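Local coordinates for protein interacting with Hsp90 1 (Saccharomyces cerevisiae, PDB 4CHH), which takes part in pre-rRNA processing, is required for the NOP58-snoRNA interaction, belongs to the R2TP complex and interacts with the chaperone Hsp90, at residues Ala78-Val81 with Phe82-Ile86. Numbering follows the deposited sequence.
Sequences ARIV and FPLII
F82 N gives its hydrogen to A78 O over 3.0 Å in a nearly straight bond. Three residues on, I85 N gives a shorter but more bent bond to V81 O, 2.8 Å. Between them sits P83, which has no N-H to offer; its ring carbon CD instead lies 3.3 Å from R79 O, and the helix kinks there. The F82 ring, its CG anti to the carbonyl carbon (chi1 -69°), swings back along the helix until CE2 lies 3.6 Å from A78 CB. R79, bent at its second and third torsions, brings NH2 to the ring edge, 3.8 Å from F82 CD2, with guanidinium and ring planes 31° apart. Further round, V81 CG1 meets I85 CD1 at 3.7 Å, while I80 and L84 run side by side on the more open flank. F82 also reaches Q130 and I134, and I85 touches W138, all on helix 129-147. With the ring cut back to an alanine here, A78 CB and the R79 guanidinium would lose their aromatic neighbour, and a gap is likely to open against helix 129-147. The arrangement is a short, proline-kinked alpha-helix with i to i+4 pairing, lying against helix 129-147 in the PIH1 N-terminal domain.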
# COMPACT_ATOMS: atom_id res chain seq x y z
N ALA A 78 -10.94 3.24 -18.15
CA ALA A 78 -12.06 2.85 -17.27
C ALA A 78 -12.97 1.77 -17.87
O ALA A 78 -13.25 0.79 -17.20
CB ALA A 78 -12.90 4.07 -16.88
N ARG A 79 -13.40 1.94 -19.11
CA ARG A 79 -14.35 1.02 -19.76
C ARG A 79 -13.75 -0.36 -20.03
O ARG A 79 -14.48 -1.34 -20.00
CB ARG A 79 -14.94 1.64 -21.06
CG ARG A 79 -15.79 2.90 -20.81
CD ARG A 79 -17.16 2.70 -20.15
NE ARG A 79 -17.10 2.08 -18.81
CZ ARG A 79 -16.87 2.73 -17.67
NH1 ARG A 79 -16.68 4.05 -17.67
NH2 ARG A 79 -16.82 2.07 -16.52
N ILE A 80 -12.44 -0.44 -20.22
CA ILE A 80 -11.73 -1.71 -20.43
C ILE A 80 -11.42 -2.36 -19.08
O ILE A 80 -11.62 -3.56 -18.90
CB ILE A 80 -10.39 -1.47 -21.20
CG1 ILE A 80 -10.60 -0.79 -22.60
CG2 ILE A 80 -9.55 -2.75 -21.29
CD1 ILE A 80 -11.33 -1.63 -23.67
N VAL A 81 -10.87 -1.55 -18.15
CA VAL A 81 -10.29 -2.03 -16.92
C VAL A 81 -11.28 -2.40 -15.82
O VAL A 81 -11.06 -3.43 -15.18
CB VAL A 81 -9.21 -1.03 -16.41
CG1 VAL A 81 -8.86 -1.26 -14.95
CG2 VAL A 81 -7.97 -1.09 -17.31
N PHE A 82 -12.34 -1.61 -15.57
CA PHE A 82 -13.26 -1.96 -14.47
C PHE A 82 -13.89 -3.36 -14.69
O PHE A 82 -13.89 -4.15 -13.74
CB PHE A 82 -14.31 -0.87 -14.21
CG PHE A 82 -13.66 0.37 -13.60
CD1 PHE A 82 -12.81 0.27 -12.51
CD2 PHE A 82 -13.92 1.64 -14.12
CE1 PHE A 82 -12.21 1.41 -11.94
CE2 PHE A 82 -13.33 2.78 -13.56
CZ PHE A 82 -12.48 2.66 -12.46
N PRO A 83 -14.31 -3.76 -15.91
CA PRO A 83 -14.78 -5.14 -16.10
C PRO A 83 -13.67 -6.17 -15.82
O PRO A 83 -13.96 -7.19 -15.22
CB PRO A 83 -15.19 -5.14 -17.58
CG PRO A 83 -15.62 -3.72 -17.84
CD PRO A 83 -14.49 -2.98 -17.15
N LEU A 84 -12.40 -5.87 -16.18
CA LEU A 84 -11.25 -6.77 -15.91
C LEU A 84 -10.99 -6.91 -14.41
O LEU A 84 -10.62 -7.99 -13.96
CB LEU A 84 -9.97 -6.29 -16.60
CG LEU A 84 -9.91 -6.40 -18.11
CD1 LEU A 84 -8.64 -5.75 -18.62
CD2 LEU A 84 -10.00 -7.89 -18.57
N ILE A 85 -11.22 -5.82 -13.64
CA ILE A 85 -11.06 -5.86 -12.18
C ILE A 85 -12.11 -6.82 -11.59
O ILE A 85 -11.74 -7.67 -10.79
CB ILE A 85 -11.14 -4.45 -11.56
CG1 ILE A 85 -9.88 -3.63 -11.94
CG2 ILE A 85 -11.38 -4.53 -9.99
CD1 ILE A 85 -9.91 -2.11 -11.47
N ILE A 86 -13.37 -6.72 -12.04
CA ILE A 86 -14.47 -7.61 -11.60
C ILE A 86 -14.11 -9.07 -11.97
O ILE A 86 -14.34 -9.98 -11.18
CB ILE A 86 -15.83 -7.16 -12.21
CG1 ILE A 86 -16.33 -5.87 -11.54
CG2 ILE A 86 -16.93 -8.28 -12.19
CD1 ILE A 86 -17.22 -5.01 -12.46